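Local coordinates for protein MHP1 (Microbacterium liquefaciens, PDB 2JLN) that mediates the sodium-dependent binding and uptake of 5-aryl-substituted hydantoins, preferring 5-indolylmethyl and 5-benzyl hydantoin, as a membrane symporter, at residues 368-374 against 429-434; 19-25 against 463-469. All coordinates share one frame; numbering follows the deposited sequence.

Contact 1 (368-374 against 429-434); sequences SALGPLA and MFVTGL
Ser368 and Phe430 bring their backbones to 4.3 Å between CA atoms, and Gly371 and Leu434 meet still closer, CA to CA 4.1 Å. In 368-374 one helix ends at Ser368, Ala369 leaves helical geometry, and the next begins at Gly371; this break lies against the first turns of helix 429-448. Backbone CH groups face carbonyl oxygens across the gap in both directions: Phe430 CA lies 3.4 Å from Ser368 O, and Gly371 CA is equally far from Phe430 O. Gly371 and Gly433, which have no side chain, lie where the two backbones come together, with Gly371 C 3.8 Å from Gly433 C. Close backbone packing at two glycines joins the break in transmembrane helix 10 to the start of transmembrane helix 12, within the LeuT-type fold of the APC clan; Leu75 of helix 58-79 touches both Phe430 and Leu434. The Phe430 side chain leaves with CG anti to the backbone N (chi1 172°), which lays CD1 and CE1 along Gly371, CD1 being 3.5 Å from Gly371 CA; Ser368 O sits at the ring edge. Met429, bent at chi3 (103°), brings its CE methyl beside Ser368 OG and toward Ala369 CB, 4.2 Å from CE. The Ser368 hydroxyl bonds back to Asn364 O in its own helix. Farther along, Leu434 CD1 meets Ala374 CB at 4.1 Å.

Contact 2 (19-25 against 463-469); sequences PTRYAER and EDYLRPI
Arg21 reaches from the N-terminal loop into the end of the short, weakly bonded helical turn 462-466, where its NH1 bonds Asp464 O at 3.0 Å with an N-H...O angle of 152°. The same nitrogen makes a weak, bent bond to Arg467 O, and both oxygens lie at the guanidinium edge. Tyr465 O comes over the middle of one face instead, and Ile469 CD1 lies over the other, 3.8 Å from Arg21 NH2. An extended chain from CG to NE (chi3 -175°) carries the group this far, its CB, CG and CD passing alongside Leu466 O. The second polar link joins Tyr22 OH to Glu463 OE1 at 3.1 Å; the hydroxyl comes to OE1 from its syn side, tilted out of the carboxylate plane, which is itself turned 26° from the ring. Arg85 ties this pair together, bonding the Tyr22 hydroxyl and forming a salt bridge with Glu463 OE2.

Between the two polar links lies Leu466. Its CB sits over a face of the Tyr22 ring, 3.9 Å from the centroid, in a CH-pi contact, while CD1 follows toward the phenol end and CD2 turns to Pro19 CB, 3.8 Å away. Pro19 CG also rests against Tyr465 CD2 at 4.0 Å. Within the loop, Arg25 grips Thr20 O side-on with NE and NH2, and its NH1 bonds Ile84 O, bracing the backbone beside Leu466 CD2.

This contact fastens the loop before helix 29-40 to the C-terminal tail. The carbonyl oxygens of Asp464 and Arg467 at the guanidinium edge, and of Tyr465 over one face, probably stabilise the positive charge of Arg21.

Overall arrangement
Contact 1 is nested along the chain inside the loop closed by contact 2: 19-25 comes first, then 368-374 and 429-434, and 463-469 last. Their centres lie 33 Å apart and their nearest atoms about 20 Å, so the two do not touch. Helix 429-448, which supplies one side of contact 1, is followed in sequence by helix 462-466 of contact 2. Contact 1 is buried among transmembrane helices, with the Phe430 side chain about 10 Å from Gly219, a substrate-binding residue. Contact 2 is partly buried, away from the annotated sites, and brings the N-terminal and C-terminal regions together, joining the approach to transmembrane helix 1 to the tail beyond transmembrane helix 12.

Contact 1 (368-374 against 429-434)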
loop_
_atom_site.group_PDB
_atom_site.type_symbol
_atom_site.label_atom_id
_atom_site.label_comp_id
_atom_site.label_asym_id
_atom_site.label_seq_id
_atom_site.Cartn_x
_atom_site.Cartn_y
_atom_site.Cartn_z
ATOM N N SER A 368 -9.985 6.239 -5.028
ATOM C CA SER A 368 -11.081 5.322 -5.282
ATOM C C SER A 368 -11.332 5.056 -6.779
ATOM O O SER A 368 -12.104 4.157 -7.120
ATOM C CB SER A 368 -12.354 5.729 -4.526
ATOM O OG SER A 368 -12.743 7.040 -4.848
ATOM N N ALA A 369 -10.669 5.812 -7.662
ATOM C CA ALA A 369 -10.697 5.537 -9.120
ATOM C C ALA A 369 -9.661 4.480 -9.557
ATOM O O ALA A 369 -9.184 4.484 -10.689
ATOM C CB ALA A 369 -10.515 6.825 -9.930
ATOM N N LEU A 370 -9.296 3.596 -8.637
ATOM C CA LEU A 370 -8.440 2.467 -8.940
ATOM C C LEU A 370 -9.273 1.192 -8.781
ATOM O O LEU A 370 -8.788 0.074 -8.924
ATOM C CB LEU A 370 -7.245 2.451 -7.992
ATOM C CG LEU A 370 -6.383 3.704 -8.055
ATOM C CD1 LEU A 370 -5.154 3.561 -7.167
ATOM C CD2 LEU A 370 -5.996 4.004 -9.490
ATOM N N GLY A 371 -10.547 1.373 -8.477
ATOM C CA GLY A 371 -11.434 0.245 -8.311
ATOM C C GLY A 371 -11.508 -0.592 -9.572
ATOM O O GLY A 371 -11.394 -1.813 -9.494
ATOM N N PRO A 372 -11.733 0.051 -10.738
ATOM C CA PRO A 372 -11.671 -0.719 -11.979
ATOM C C PRO A 372 -10.273 -1.284 -12.260
ATOM O O PRO A 372 -10.177 -2.373 -12.810
ATOM C CB PRO A 372 -12.100 0.303 -13.051
ATOM C CG PRO A 372 -11.958 1.608 -12.391
ATOM C CD PRO A 372 -12.351 1.360 -10.988
ATOM N N LEU A 373 -9.211 -0.589 -11.879
ATOM C CA LEU A 373 -7.881 -1.136 -12.125
ATOM C C LEU A 373 -7.694 -2.467 -11.404
ATOM O O LEU A 373 -7.156 -3.406 -11.979
ATOM C CB LEU A 373 -6.775 -0.162 -11.720
ATOM C CG LEU A 373 -5.372 -0.741 -11.897
ATOM C CD1 LEU A 373 -4.978 -0.709 -13.372
ATOM C CD2 LEU A 373 -4.361 0.002 -11.036
ATOM N N ALA A 374 -8.140 -2.549 -10.155
ATOM C CA ALA A 374 -8.027 -3.787 -9.386
ATOM C C ALA A 374 -8.989 -4.837 -9.919
ATOM O O ALA A 374 -8.728 -6.043 -9.823
ATOM C CB ALA A 374 -8.302 -3.531 -7.929
ATOM N N MET A 429 -17.759 4.288 -3.922
ATOM C CA MET A 429 -17.126 4.420 -5.247
ATOM C C MET A 429 -16.113 3.326 -5.657
ATOM O O MET A 429 -16.291 2.661 -6.688
ATOM C CB MET A 429 -16.456 5.786 -5.368
ATOM C CG MET A 429 -16.436 6.324 -6.775
ATOM S SD MET A 429 -15.593 7.917 -6.986
ATOM C CE MET A 429 -14.035 7.378 -7.697
ATOM N N PHE A 430 -15.052 3.156 -4.866
ATOM C CA PHE A 430 -14.026 2.125 -5.113
ATOM C C PHE A 430 -14.579 0.713 -5.340
ATOM O O PHE A 430 -14.243 0.065 -6.323
ATOM C CB PHE A 430 -13.041 2.092 -3.946
ATOM C CG PHE A 430 -12.062 0.951 -4.003
ATOM C CD1 PHE A 430 -11.000 0.970 -4.903
ATOM C CD2 PHE A 430 -12.175 -0.126 -3.131
ATOM C CE1 PHE A 430 -10.079 -0.070 -4.949
ATOM C CE2 PHE A 430 -11.242 -1.176 -3.172
ATOM C CZ PHE A 430 -10.203 -1.148 -4.086
ATOM N N VAL A 431 -15.423 0.247 -4.424
ATOM C CA VAL A 431 -15.998 -1.088 -4.496
ATOM C C VAL A 431 -17.047 -1.308 -5.603
ATOM O O VAL A 431 -17.212 -2.426 -6.083
ATOM C CB VAL A 431 -16.579 -1.506 -3.136
ATOM C CG1 VAL A 431 -17.769 -2.430 -3.329
ATOM C CG2 VAL A 431 -15.485 -2.148 -2.246
ATOM N N THR A 432 -17.756 -0.269 -6.028
ATOM C CA THR A 432 -18.616 -0.432 -7.200
ATOM C C THR A 432 -17.830 -0.483 -8.530
ATOM O O THR A 432 -18.136 -1.268 -9.422
ATOM C CB THR A 432 -19.721 0.647 -7.257
ATOM O OG1 THR A 432 -20.916 0.127 -6.674
ATOM C CG2 THR A 432 -20.040 1.044 -8.698
ATOM N N GLY A 433 -16.811 0.354 -8.662
ATOM C CA GLY A 433 -16.015 0.362 -9.876
ATOM C C GLY A 433 -15.227 -0.914 -10.103
ATOM O O GLY A 433 -14.997 -1.306 -11.243
ATOM N N LEU A 434 -14.797 -1.541 -9.010
ATOM C CA LEU A 434 -14.095 -2.819 -9.061
ATOM C C LEU A 434 -15.071 -3.895 -9.550
ATOM O O LEU A 434 -14.813 -4.552 -10.561
ATOM C CB LEU A 434 -13.499 -3.160 -7.681
ATOM C CG LEU A 434 -12.648 -4.392 -7.338
ATOM C CD1 LEU A 434 -11.890 -4.172 -6.038
ATOM C CD2 LEU A 434 -13.500 -5.642 -7.220
#

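Contact 2 (19-25 against 463-469)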
loop_
_atom_site.group_PDB
_atom_site.type_symbol
_atom_site.label_atom_id
_atom_site.label_comp_id
_atom_site.label_asym_id
_atom_site.label_seq_id
_atom_site.Cartn_x
_atom_site.Cartn_y
_atom_site.Cartn_z
ATOM N N PRO A 19 11.714 -11.404 -13.598
ATOM C CA PRO A 19 11.026 -12.215 -12.587
ATOM C C PRO A 19 12.005 -12.660 -11.495
ATOM O O PRO A 19 13.209 -12.737 -11.724
ATOM C CB PRO A 19 10.519 -13.407 -13.390
ATOM C CG PRO A 19 10.372 -12.876 -14.757
ATOM C CD PRO A 19 11.453 -11.893 -14.961
ATOM N N THR A 20 11.494 -12.942 -10.311
ATOM C CA THR A 20 12.341 -13.171 -9.165
ATOM C C THR A 20 12.353 -14.650 -8.913
ATOM O O THR A 20 11.304 -15.237 -8.608
ATOM C CB THR A 20 11.804 -12.404 -7.922
ATOM O OG1 THR A 20 12.027 -10.995 -8.114
ATOM C CG2 THR A 20 12.480 -12.866 -6.626
ATOM N N ARG A 21 13.549 -15.235 -9.036
ATOM C CA ARG A 21 13.757 -16.683 -8.973
ATOM C C ARG A 21 13.442 -17.319 -7.636
ATOM O O ARG A 21 13.681 -16.696 -6.590
ATOM C CB ARG A 21 15.182 -17.017 -9.360
ATOM C CG ARG A 21 15.488 -16.601 -10.754
ATOM C CD ARG A 21 16.567 -17.428 -11.429
ATOM N NE ARG A 21 16.848 -16.836 -12.726
ATOM C CZ ARG A 21 16.588 -17.431 -13.873
ATOM N NH1 ARG A 21 16.097 -18.649 -13.867
ATOM N NH2 ARG A 21 16.843 -16.814 -15.011
ATOM N N TYR A 22 12.915 -18.562 -7.707
ATOM C CA TYR A 22 12.556 -19.401 -6.541
ATOM C C TYR A 22 13.681 -19.397 -5.510
ATOM O O TYR A 22 13.478 -19.176 -4.314
ATOM C CB TYR A 22 12.264 -20.861 -6.939
ATOM C CG TYR A 22 11.148 -21.075 -7.951
ATOM C CD1 TYR A 22 9.899 -20.498 -7.791
ATOM C CD2 TYR A 22 11.342 -21.882 -9.048
ATOM C CE1 TYR A 22 8.895 -20.712 -8.703
ATOM C CE2 TYR A 22 10.351 -22.100 -9.959
ATOM C CZ TYR A 22 9.128 -21.517 -9.790
ATOM O OH TYR A 22 8.152 -21.752 -10.738
ATOM N N ALA A 23 14.884 -19.633 -5.994
ATOM C CA ALA A 23 16.026 -19.617 -5.121
ATOM C C ALA A 23 16.299 -18.224 -4.584
ATOM O O ALA A 23 16.914 -18.111 -3.538
ATOM C CB ALA A 23 17.255 -20.178 -5.822
ATOM N N GLU A 24 15.865 -17.167 -5.267
ATOM C CA GLU A 24 16.111 -15.812 -4.755
ATOM C C GLU A 24 15.075 -15.314 -3.682
ATOM O O GLU A 24 15.184 -14.201 -3.155
ATOM C CB GLU A 24 16.217 -14.806 -5.914
ATOM C CG GLU A 24 17.139 -15.222 -7.049
ATOM C CD GLU A 24 17.004 -14.354 -8.372
ATOM O OE1 GLU A 24 18.037 -14.247 -9.110
ATOM O OE2 GLU A 24 15.894 -13.802 -8.694
ATOM N N ARG A 25 14.074 -16.121 -3.347
ATOM C CA ARG A 25 12.993 -15.610 -2.494
ATOM C C ARG A 25 13.343 -15.604 -0.992
ATOM O O ARG A 25 14.010 -16.501 -0.520
ATOM C CB ARG A 25 11.695 -16.375 -2.777
ATOM C CG ARG A 25 11.379 -16.517 -4.271
ATOM C CD ARG A 25 10.346 -15.511 -4.737
ATOM N NE ARG A 25 9.984 -15.657 -6.143
ATOM C CZ ARG A 25 8.828 -16.151 -6.574
ATOM N NH1 ARG A 25 7.897 -16.576 -5.724
ATOM N NH2 ARG A 25 8.603 -16.223 -7.872
ATOM N N GLU A 463 9.290 -21.479 -17.031
ATOM C CA GLU A 463 10.043 -22.019 -15.925
ATOM C C GLU A 463 11.524 -21.725 -16.113
ATOM O O GLU A 463 12.305 -21.748 -15.159
ATOM C CB GLU A 463 9.758 -23.505 -15.789
ATOM C CG GLU A 463 8.339 -23.803 -15.332
ATOM C CD GLU A 463 8.142 -23.538 -13.848
ATOM O OE1 GLU A 463 9.147 -23.530 -13.103
ATOM O OE2 GLU A 463 6.981 -23.342 -13.415
ATOM N N ASP A 464 11.893 -21.414 -17.351
ATOM C CA ASP A 464 13.234 -20.933 -17.655
ATOM C C ASP A 464 13.553 -19.661 -16.882
ATOM O O ASP A 464 14.666 -19.503 -16.403
ATOM C CB ASP A 464 13.375 -20.632 -19.145
ATOM C CG ASP A 464 13.596 -21.876 -19.996
ATOM O OD1 ASP A 464 13.674 -23.007 -19.457
ATOM O OD2 ASP A 464 13.689 -21.698 -21.232
ATOM N N TYR A 465 12.586 -18.747 -16.783
ATOM C CA TYR A 465 12.767 -17.488 -16.039
ATOM C C TYR A 465 12.971 -17.641 -14.527
ATOM O O TYR A 465 13.606 -16.793 -13.890
ATOM C CB TYR A 465 11.579 -16.561 -16.269
ATOM C CG TYR A 465 11.542 -15.978 -17.638
ATOM C CD1 TYR A 465 10.973 -16.671 -18.679
ATOM C CD2 TYR A 465 12.101 -14.736 -17.896
ATOM C CE1 TYR A 465 10.952 -16.134 -19.947
ATOM C CE2 TYR A 465 12.087 -14.187 -19.158
ATOM C CZ TYR A 465 11.505 -14.887 -20.184
ATOM O OH TYR A 465 11.477 -14.370 -21.458
ATOM N N LEU A 466 12.427 -18.714 -13.961
ATOM C CA LEU A 466 12.449 -18.921 -12.517
ATOM C C LEU A 466 13.409 -19.994 -11.998
ATOM O O LEU A 466 14.091 -19.771 -10.986
ATOM C CB LEU A 466 11.047 -19.249 -12.031
ATOM C CG LEU A 466 10.143 -18.137 -12.467
ATOM C CD1 LEU A 466 8.706 -18.488 -12.116
ATOM C CD2 LEU A 466 10.652 -16.886 -11.766
ATOM N N ARG A 467 13.443 -21.164 -12.637
ATOM C CA ARG A 467 14.173 -22.279 -12.044
ATOM C C ARG A 467 15.654 -21.941 -12.029
ATOM O O ARG A 467 16.080 -21.023 -12.722
ATOM C CB ARG A 467 13.918 -23.573 -12.795
ATOM C CG ARG A 467 14.920 -23.779 -13.914
ATOM C CD ARG A 467 14.571 -24.968 -14.800
ATOM N NE ARG A 467 15.332 -24.943 -16.046
ATOM C CZ ARG A 467 14.808 -25.235 -17.236
ATOM N NH1 ARG A 467 13.505 -25.555 -17.352
ATOM N NH2 ARG A 467 15.585 -25.189 -18.317
ATOM N N PRO A 468 16.435 -22.653 -11.202
ATOM C CA PRO A 468 17.895 -22.486 -11.084
ATOM C C PRO A 468 18.707 -22.750 -12.370
ATOM O O PRO A 468 18.423 -23.674 -13.156
ATOM C CB PRO A 468 18.273 -23.479 -9.972
ATOM C CG PRO A 468 17.042 -24.362 -9.791
ATOM C CD PRO A 468 15.906 -23.456 -10.088
ATOM N N ILE A 469 19.719 -21.902 -12.562
ATOM C CA ILE A 469 20.550 -21.898 -13.767
ATOM C C ILE A 469 21.916 -22.555 -13.499
ATOM O O ILE A 469 22.522 -22.343 -12.436
ATOM C CB ILE A 469 20.742 -20.443 -14.316
ATOM C CG1 ILE A 469 19.619 -20.077 -15.294
ATOM C CG2 ILE A 469 22.108 -20.278 -14.993
ATOM C CD1 ILE A 469 19.881 -18.790 -16.057
#